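Local coordinates for protein pullulanase (Bacillus acidopullulyticus, PDB 2WAN) that hydrolyses alpha-1,6-glucosidic linkages in pullulan and at the branch points of starch-derived polysaccharides, as a multidomain pullulanase with an alpha-amylase-type catalytic barrel, at residues 395-400 with 607-612; 412-417 with 529-534; 420-425 with 613-618. All blocks are in the same frame, centred on the assembly; numbering follows the deposited sequence. Where two conformers were deposited one is given.

Contact 1: 395-400 with 607-612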
loop_
_atom_site.group_PDB
_atom_site.type_symbol
_atom_site.label_atom_id
_atom_site.label_comp_id
_atom_site.label_asym_id
_atom_site.label_seq_id
_atom_site.Cartn_x
_atom_site.Cartn_y
_atom_site.Cartn_z
ATOM N N TYR A 395 -15.297 -7.278 12.395
ATOM C CA TYR A 395 -15.215 -6.102 13.252
ATOM C C TYR A 395 -14.948 -6.407 14.734
ATOM O O TYR A 395 -14.976 -5.483 15.536
ATOM C CB TYR A 395 -16.496 -5.251 13.120
ATOM C CG TYR A 395 -16.550 -4.389 11.879
ATOM C CD1 TYR A 395 -16.848 -4.946 10.626
ATOM C CD2 TYR A 395 -16.289 -3.008 11.949
ATOM C CE1 TYR A 395 -16.906 -4.155 9.465
ATOM C CE2 TYR A 395 -16.338 -2.200 10.793
ATOM C CZ TYR A 395 -16.656 -2.791 9.556
ATOM O OH TYR A 395 -16.677 -2.031 8.412
ATOM N N ALA A 396 -14.711 -7.674 15.103
ATOM C CA ALA A 396 -14.436 -8.021 16.502
ATOM C C ALA A 396 -13.220 -7.242 17.008
ATOM O O ALA A 396 -12.238 -7.076 16.265
ATOM C CB ALA A 396 -14.164 -9.540 16.647
ATOM N N ARG A 397 -13.277 -6.825 18.283
ATOM C CA ARG A 397 -12.196 -6.074 18.915
ATOM C C ARG A 397 -11.321 -6.919 19.829
ATOM O O ARG A 397 -10.289 -6.436 20.304
ATOM C CB ARG A 397 -12.737 -4.898 19.738
ATOM C CG ARG A 397 -13.764 -4.010 19.042
ATOM C CD ARG A 397 -13.362 -3.614 17.609
ATOM N NE ARG A 397 -14.154 -2.457 17.170
ATOM C CZ ARG A 397 -14.142 -1.968 15.934
ATOM N NH1 ARG A 397 -13.407 -2.536 14.988
ATOM N NH2 ARG A 397 -14.864 -0.893 15.639
ATOM N N ALA A 398 -11.762 -8.146 20.114
ATOM C CA ALA A 398 -11.038 -9.114 20.944
ATOM C C ALA A 398 -11.497 -10.519 20.505
ATOM O O ALA A 398 -12.496 -10.647 19.771
ATOM C CB ALA A 398 -11.330 -8.874 22.421
ATOM N N ILE A 399 -10.739 -11.535 20.908
ATOM C CA ILE A 399 -10.939 -12.913 20.438
ATOM C C ILE A 399 -10.661 -13.965 21.519
ATOM O O ILE A 399 -10.023 -13.685 22.536
ATOM C CB ILE A 399 -10.013 -13.236 19.225
ATOM C CG1 ILE A 399 -8.557 -12.847 19.549
ATOM C CG2 ILE A 399 -10.529 -12.581 17.936
ATOM C CD1 ILE A 399 -7.489 -13.361 18.505
ATOM N N SER A 400 -11.133 -15.190 21.289
ATOM C CA SER A 400 -10.619 -16.322 22.034
ATOM C C SER A 400 -9.188 -16.548 21.552
ATOM O O SER A 400 -8.797 -16.000 20.505
ATOM C CB SER A 400 -11.459 -17.563 21.737
ATOM O OG SER A 400 -11.402 -17.862 20.355
ATOM N N VAL A 607 -9.014 1.821 10.134
ATOM C CA VAL A 607 -7.971 2.814 10.455
ATOM C C VAL A 607 -8.543 3.877 11.412
ATOM O O VAL A 607 -7.848 4.346 12.304
ATOM C CB VAL A 607 -7.279 3.447 9.210
ATOM C CG1 VAL A 607 -6.433 2.404 8.473
ATOM C CG2 VAL A 607 -8.290 4.108 8.267
ATOM N N ASN A 608 -9.816 4.222 11.250
ATOM C CA ASN A 608 -10.448 5.138 12.208
ATOM C C ASN A 608 -10.452 4.560 13.614
ATOM O O ASN A 608 -10.199 5.283 14.574
ATOM C CB ASN A 608 -11.875 5.487 11.792
ATOM C CG ASN A 608 -11.920 6.654 10.822
ATOM O OD1 ASN A 608 -11.900 7.817 11.230
ATOM N ND2 ASN A 608 -11.978 6.349 9.535
ATOM N N TYR A 609 -10.748 3.263 13.711
ATOM C CA TYR A 609 -10.820 2.574 15.004
ATOM C C TYR A 609 -9.439 2.583 15.672
ATOM O O TYR A 609 -9.333 2.882 16.876
ATOM C CB TYR A 609 -11.320 1.126 14.839
ATOM C CG TYR A 609 -11.168 0.306 16.103
ATOM C CD1 TYR A 609 -11.982 0.552 17.227
ATOM C CD2 TYR A 609 -10.206 -0.703 16.194
ATOM C CE1 TYR A 609 -11.848 -0.212 18.396
ATOM C CE2 TYR A 609 -10.052 -1.463 17.369
ATOM C CZ TYR A 609 -10.878 -1.210 18.464
ATOM O OH TYR A 609 -10.723 -1.942 19.624
ATOM N N TRP A 610 -8.391 2.238 14.919
ATOM C CA TRP A 610 -7.047 2.234 15.507
ATOM C C TRP A 610 -6.614 3.621 16.010
ATOM O O TRP A 610 -6.026 3.757 17.094
ATOM C CB TRP A 610 -6.020 1.629 14.536
ATOM C CG TRP A 610 -6.119 0.128 14.534
ATOM C CD1 TRP A 610 -6.806 -0.643 13.641
ATOM C CD2 TRP A 610 -5.575 -0.772 15.509
ATOM N NE1 TRP A 610 -6.700 -1.976 13.974
ATOM C CE2 TRP A 610 -5.953 -2.083 15.125
ATOM C CE3 TRP A 610 -4.798 -0.596 16.675
ATOM C CZ2 TRP A 610 -5.573 -3.227 15.852
ATOM C CZ3 TRP A 610 -4.406 -1.740 17.407
ATOM C CH2 TRP A 610 -4.802 -3.043 16.985
ATOM N N VAL A 611 -6.912 4.663 15.244
ATOM C CA VAL A 611 -6.605 6.016 15.723
ATOM C C VAL A 611 -7.457 6.380 16.948
ATOM O O VAL A 611 -6.948 6.884 17.947
ATOM C CB VAL A 611 -6.808 7.056 14.600
ATOM C CG1 VAL A 611 -6.771 8.488 15.184
ATOM C CG2 VAL A 611 -5.715 6.852 13.508
ATOM N N ASN A 612 -8.764 6.141 16.868
ATOM C CA ASN A 612 -9.654 6.562 17.953
ATOM C C ASN A 612 -9.443 5.772 19.251
ATOM O O ASN A 612 -9.352 6.366 20.330
ATOM C CB ASN A 612 -11.112 6.495 17.507
ATOM C CG ASN A 612 -11.492 7.603 16.514
ATOM O OD1 ASN A 612 -10.992 8.741 16.568
ATOM N ND2 ASN A 612 -12.400 7.264 15.598
HETATM O O HOH W 1 -9.147 -4.152 19.518
#

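Contact 2: 412-417 with 529-534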
loop_
_atom_site.group_PDB
_atom_site.type_symbol
_atom_site.label_atom_id
_atom_site.label_comp_id
_atom_site.label_asym_id
_atom_site.label_seq_id
_atom_site.Cartn_x
_atom_site.Cartn_y
_atom_site.Cartn_z
ATOM N N LYS A 412 -13.750 0.489 27.553
ATOM C CA LYS A 412 -13.383 1.440 28.613
ATOM C C LYS A 412 -12.533 0.792 29.704
ATOM O O LYS A 412 -11.518 1.348 30.132
ATOM C CB LYS A 412 -14.640 2.054 29.250
ATOM C CG LYS A 412 -15.408 3.006 28.357
ATOM C CD LYS A 412 -14.497 3.953 27.611
ATOM C CE LYS A 412 -14.245 3.440 26.204
ATOM N NZ LYS A 412 -13.542 4.443 25.376
ATOM N N ALA A 413 -12.945 -0.398 30.142
ATOM C CA ALA A 413 -12.275 -1.130 31.205
ATOM C C ALA A 413 -10.867 -1.556 30.808
ATOM O O ALA A 413 -10.047 -1.852 31.673
ATOM C CB ALA A 413 -13.096 -2.345 31.618
ATOM N N THR A 414 -10.596 -1.596 29.499
ATOM C CA THR A 414 -9.234 -1.953 29.028
ATOM C C THR A 414 -8.229 -0.806 29.094
ATOM O O THR A 414 -7.025 -1.037 28.933
ATOM C CB THR A 414 -9.229 -2.528 27.581
ATOM O OG1 THR A 414 -9.490 -1.483 26.632
ATOM C CG2 THR A 414 -10.315 -3.587 27.428
ATOM N N ASP A 415 -8.700 0.431 29.284
ATOM C CA ASP A 415 -7.787 1.568 29.280
ATOM C C ASP A 415 -6.858 1.482 30.479
ATOM O O ASP A 415 -7.314 1.232 31.608
ATOM C CB ASP A 415 -8.557 2.896 29.369
ATOM C CG ASP A 415 -9.340 3.235 28.122
ATOM O OD1 ASP A 415 -9.157 2.624 27.052
ATOM O OD2 ASP A 415 -10.172 4.169 28.219
ATOM N N PRO A 416 -5.542 1.695 30.262
ATOM C CA PRO A 416 -4.669 1.727 31.422
ATOM C C PRO A 416 -4.859 3.016 32.223
ATOM O O PRO A 416 -5.446 3.979 31.722
ATOM C CB PRO A 416 -3.262 1.687 30.806
ATOM C CG PRO A 416 -3.424 2.427 29.499
ATOM C CD PRO A 416 -4.805 1.942 29.001
ATOM N N ALA A 417 -4.388 3.024 33.468
ATOM C CA ALA A 417 -4.436 4.228 34.304
ATOM C C ALA A 417 -3.685 5.357 33.607
ATOM O O ALA A 417 -2.628 5.128 32.995
ATOM C CB ALA A 417 -3.839 3.942 35.695
ATOM N N ALA A 529 -5.918 -8.441 27.893
ATOM C CA ALA A 529 -4.542 -8.016 28.227
ATOM C C ALA A 529 -3.827 -7.468 26.996
ATOM O O ALA A 529 -3.064 -6.507 27.097
ATOM C CB ALA A 529 -3.732 -9.148 28.834
ATOM N N ARG A 530 -4.069 -8.075 25.838
ATOM C CA ARG A 530 -3.417 -7.607 24.599
ATOM C C ARG A 530 -3.794 -6.157 24.259
ATOM O O ARG A 530 -2.975 -5.416 23.702
ATOM C CB ARG A 530 -3.755 -8.518 23.438
ATOM C CG ARG A 530 -5.254 -8.579 23.127
ATOM C CD ARG A 530 -5.484 -9.555 21.992
ATOM N NE ARG A 530 -5.380 -10.975 22.377
ATOM C CZ ARG A 530 -5.137 -11.963 21.518
ATOM N NH1 ARG A 530 -4.878 -11.717 20.224
ATOM N NH2 ARG A 530 -5.143 -13.210 21.957
ATOM N N ILE A 531 -5.025 -5.767 24.606
ATOM C CA ILE A 531 -5.512 -4.406 24.344
ATOM C C ILE A 531 -4.818 -3.428 25.290
ATOM O O ILE A 531 -4.207 -2.451 24.841
ATOM C CB ILE A 531 -7.045 -4.314 24.470
ATOM C CG1 ILE A 531 -7.713 -5.270 23.468
ATOM C CG2 ILE A 531 -7.522 -2.856 24.250
ATOM C CD1 ILE A 531 -9.270 -5.206 23.462
ATOM N N THR A 532 -4.890 -3.713 26.599
ATOM C CA THR A 532 -4.291 -2.842 27.602
ATOM C C THR A 532 -2.783 -2.679 27.393
ATOM O O THR A 532 -2.254 -1.568 27.495
ATOM C CB THR A 532 -4.569 -3.389 29.007
ATOM O OG1 THR A 532 -5.995 -3.451 29.176
ATOM C CG2 THR A 532 -3.953 -2.469 30.077
ATOM N N GLU A 533 -2.104 -3.783 27.074
ATOM C CA GLU A 533 -0.649 -3.742 26.964
ATOM C C GLU A 533 -0.164 -2.969 25.758
ATOM O O GLU A 533 0.832 -2.272 25.857
ATOM C CB GLU A 533 -0.028 -5.146 27.032
ATOM C CG GLU A 533 -0.221 -5.742 28.462
ATOM C CD GLU A 533 0.076 -7.224 28.567
ATOM O OE1 GLU A 533 0.647 -7.794 27.620
ATOM O OE2 GLU A 533 -0.267 -7.837 29.616
ATOM N N LEU A 534 -0.879 -3.066 24.638
ATOM C CA LEU A 534 -0.513 -2.263 23.472
ATOM C C LEU A 534 -0.794 -0.791 23.738
ATOM O O LEU A 534 0.005 0.077 23.369
ATOM C CB LEU A 534 -1.215 -2.767 22.206
ATOM C CG LEU A 534 -0.963 -1.978 20.897
ATOM C CD1 LEU A 534 0.543 -1.780 20.581
ATOM C CD2 LEU A 534 -1.675 -2.612 19.710
#

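Contact 3: 420-425 with 613-618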
loop_
_atom_site.group_PDB
_atom_site.type_symbol
_atom_site.label_atom_id
_atom_site.label_comp_id
_atom_site.label_asym_id
_atom_site.label_seq_id
_atom_site.Cartn_x
_atom_site.Cartn_y
_atom_site.Cartn_z
ATOM N N GLN A 420 -6.513 8.922 30.026
ATOM C CA GLN A 420 -7.164 10.203 29.708
ATOM C C GLN A 420 -6.202 11.399 29.593
ATOM O O GLN A 420 -6.572 12.436 29.066
ATOM C CB GLN A 420 -8.293 10.522 30.695
ATOM C CG GLN A 420 -9.468 9.554 30.641
ATOM C CD GLN A 420 -10.093 9.451 29.259
ATOM O OE1 GLN A 420 -10.235 8.357 28.713
ATOM N NE2 GLN A 420 -10.467 10.594 28.686
ATOM N N GLY A 421 -4.981 11.252 30.102
ATOM C CA GLY A 421 -3.963 12.280 29.960
ATOM C C GLY A 421 -3.025 12.099 28.774
ATOM O O GLY A 421 -2.131 12.911 28.579
ATOM N N ASP A 422 -3.223 11.033 27.994
ATOM C CA ASP A 422 -2.339 10.719 26.862
ATOM C C ASP A 422 -2.450 11.823 25.802
ATOM O O ASP A 422 -3.556 12.254 25.485
ATOM C CB ASP A 422 -2.733 9.374 26.264
ATOM C CG ASP A 422 -1.876 8.993 25.075
ATOM O OD1 ASP A 422 -0.641 8.974 25.239
ATOM O OD2 ASP A 422 -2.455 8.772 23.992
ATOM N N HIS A 423 -1.306 12.285 25.292
ATOM C CA HIS A 423 -1.265 13.295 24.225
ATOM C C HIS A 423 -0.635 12.766 22.913
ATOM O O HIS A 423 0.462 12.202 22.924
ATOM C CB HIS A 423 -0.528 14.546 24.718
ATOM C CG HIS A 423 -0.581 15.694 23.756
ATOM N ND1 HIS A 423 0.543 16.240 23.172
ATOM C CD2 HIS A 423 -1.636 16.384 23.264
ATOM C CE1 HIS A 423 0.181 17.224 22.363
ATOM N NE2 HIS A 423 -1.136 17.328 22.397
ATOM N N GLU A 424 -1.345 12.969 21.799
ATOM C CA GLU A 424 -0.879 12.582 20.460
ATOM C C GLU A 424 0.473 13.188 20.088
ATOM O O GLU A 424 0.830 14.299 20.524
ATOM C CB GLU A 424 -1.928 12.926 19.390
ATOM C CG GLU A 424 -2.363 14.399 19.343
ATOM C CD GLU A 424 -3.510 14.748 20.309
ATOM O OE1 GLU A 424 -3.820 13.965 21.245
ATOM O OE2 GLU A 424 -4.106 15.829 20.128
ATOM N N GLN A 425 1.208 12.435 19.274
ATOM C CA GLN A 425 2.509 12.847 18.783
ATOM C C GLN A 425 2.474 12.937 17.253
ATOM O O GLN A 425 2.937 12.041 16.534
ATOM C CB GLN A 425 3.591 11.888 19.281
ATOM C CG GLN A 425 3.876 11.983 20.768
ATOM C CD GLN A 425 4.340 13.360 21.203
ATOM O OE1 GLN A 425 3.846 13.908 22.193
ATOM N NE2 GLN A 425 5.284 13.928 20.463
ATOM N N GLU A 613 -9.328 4.445 19.149
ATOM C CA GLU A 613 -9.234 3.606 20.347
ATOM C C GLU A 613 -7.820 3.519 20.925
ATOM O O GLU A 613 -7.635 3.513 22.171
ATOM C CB GLU A 613 -9.769 2.192 20.046
ATOM C CG GLU A 613 -9.837 1.251 21.225
ATOM C CD GLU A 613 -10.849 1.692 22.298
ATOM O OE1 GLU A 613 -11.855 2.362 21.945
ATOM O OE2 GLU A 613 -10.626 1.363 23.481
ATOM N N TYR A 614 -6.821 3.442 20.036
ATOM C CA TYR A 614 -5.427 3.240 20.464
ATOM C C TYR A 614 -4.533 4.479 20.374
ATOM O O TYR A 614 -3.421 4.439 20.858
ATOM C CB TYR A 614 -4.772 2.063 19.714
ATOM C CG TYR A 614 -5.366 0.695 20.046
ATOM C CD1 TYR A 614 -4.747 -0.164 20.980
ATOM C CD2 TYR A 614 -6.544 0.258 19.426
ATOM C CE1 TYR A 614 -5.303 -1.418 21.287
ATOM C CE2 TYR A 614 -7.096 -0.995 19.722
ATOM C CZ TYR A 614 -6.464 -1.817 20.652
ATOM O OH TYR A 614 -6.993 -3.048 20.914
ATOM N N HIS A 615 -5.026 5.574 19.803
ATOM C CA HIS A 615 -4.278 6.856 19.765
ATOM C C HIS A 615 -2.996 6.715 18.929
ATOM O O HIS A 615 -1.972 7.331 19.223
ATOM C CB HIS A 615 -3.944 7.424 21.161
ATOM C CG HIS A 615 -5.127 7.590 22.080
ATOM N ND1 HIS A 615 -4.985 7.995 23.389
ATOM C CD2 HIS A 615 -6.455 7.364 21.902
ATOM C CE1 HIS A 615 -6.173 8.039 23.974
ATOM N NE2 HIS A 615 -7.080 7.660 23.098
ATOM N N VAL A 616 -3.074 5.886 17.898
ATOM C CA VAL A 616 -1.925 5.770 17.000
ATOM C C VAL A 616 -1.835 7.010 16.118
ATOM O O VAL A 616 -2.833 7.711 15.860
ATOM C CB VAL A 616 -1.866 4.439 16.208
ATOM C CG1 VAL A 616 -1.670 3.244 17.175
ATOM C CG2 VAL A 616 -3.099 4.264 15.304
ATOM N N ASP A 617 -0.596 7.328 15.731
ATOM C CA ASP A 617 -0.283 8.625 15.126
ATOM C C ASP A 617 -0.114 8.579 13.601
ATOM O O ASP A 617 0.075 9.618 12.959
ATOM C CB ASP A 617 1.002 9.155 15.772
ATOM C CG ASP A 617 0.899 9.225 17.280
ATOM O OD1 ASP A 617 0.198 10.120 17.785
ATOM O OD2 ASP A 617 1.547 8.392 17.954
ATOM N N GLY A 618 -0.182 7.390 13.017
ATOM C CA GLY A 618 0.010 7.269 11.584
ATOM C C GLY A 618 0.087 5.829 11.136
ATOM O O GLY A 618 0.007 4.923 11.965
#

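Contact 1: 395-400 with 607-612
The guanidinium of R397 lies flat over one face of the Y609 ring: the two planes are 10° apart and R397 CZ stands 3.7 Å from the ring centroid, 18° off the normal, which meets the definition of a stacked cation-pi pair. R397 CD continues the cover, making a CH-pi contact over the same face, and the closest atoms are R397 NE and Y609 CE1 at 3.4 Å. The two side chains run past one another in opposite directions, so the head of the arginine reaches back toward the ring's root at CG while its CB comes near the phenolic oxygen. A bend at chi2 folds the arginine chain onto the ring, and Y609 CG, anti to the backbone N (chi1 169°), sends the ring out from the helix to meet it. Helix 597-614, which carries Y609, precedes strand 618-621 of the eight-stranded parallel barrel expected of the alpha-amylase family; the arginine stands on the loop between strands 388-391 and 406-407, on the side of the CBM48 (isoamylase N-terminal) region. The stack is one point where this loop meets the barrel helix; N515 also touches R397. In contrast to the close stacking of the faces, no direct hydrogen bond crosses at the phenolic end, and a water makes the link instead: lying in the ring plane at its edge, it accepts from Y609 OH at 2.7 Å and donates to R397 O, also at 2.7 Å. Y609 is buried, whereas R397 remains partly exposed.

Contact 2: 412-417 with 529-534
T414 O is the polar atom gripped here, receiving the hydroxyl of T532 in a short hydrogen bond, OG1 to O 2.6 Å. The acceptor belongs to the long loop between strands 406-407 and 435-438, the donor to the first turns of helix 529-543, which leads into barrel strand 547-552; the bond therefore ties that loop to the outer helical layer of the catalytic barrel. The hydroxyl comes in at a C=O...OG1 angle of 123° and 15° from the carbonyl plane, and T532 CA adds a longer CA-H...O contact to the same oxygen at 3.5 Å. Because T532 OG1 is anti to its own carbonyl carbon (chi1 -59°), the hydroxyl faces the loop and the methyl CG2 lies beside it, where it meets P416 CB at 4.3 Å. The rest is van der Waals contact, with a methyl of I531 against the T414 side chain: I531 CG2 rests 3.4 Å from T414 OG1 and 3.8 Å from T414 CB, the two side chains crossing obliquely. That threonine oxygen finds its polar partners elsewhere, in the backbone O of L411 and the amine of K535, a lysine that also forms a salt bridge with D415. P416 extends the packing along the same helix to Q536 and Q539. Within the loop, D415 N bonds to K412 O at 3.1 Å.

Contact 3: 420-425 with 613-618
D422 and H615 meet through a hydrogen bond, H615 ND1 donating to D422 OD2 over 2.7 Å at 159°, just where helix 597-614 ends and the chain turns into strand 618-621 of the parallel (beta/alpha)8-type barrel of the alpha-amylase family. The oxygen is taken on its anti side, a little out of the carboxylate plane, and sits at the edge of the imidazole; carboxylate and ring are nearly coplanar, 11° apart. D422 CG, anti to the backbone N (chi1 179°), carries the carboxylate across to the ring. A second bond joins backbone to side chain: Q425 N gives its hydrogen to D617 OD1 at 2.9 Å, from above the carboxylate plane. Further out, H615 has positive phi as it leaves the helix, and its ring stacks on W419. The other oxygen of D617 is bound by V548 N of the neighbouring barrel strand, so this carboxylate bridges the loop and the barrel. With an alanine here, the amides of Q425 and V548 would probably be left without this side-chain acceptor and the link from loop to barrel weakened. The side chain of H542 touches D422, Q425 and D617, and its NE2 hydrogen-bonds to H615 O.

In the fold
Contacts 1 and 3 share helix 597-614, one along its body and the other at its end, while contact 2 uses helix 529-543; the two helices pack with L534 against W610 and Y614, and I531 against Y614. Contacts 1 and 2 are partly buried and contact 3 as a whole lies at the surface, although its D617 is buried. Their chemistry also differs: a flat cation-pi stack with one bridging water, a single hydroxyl bond among aliphatic groups, and two carboxylate bonds. Contacts 2 and 3 take successive parts of the same loop before the first barrel strand. I399 CD1 and R530 NH1, 3.5 Å apart, join contacts 1 and 2.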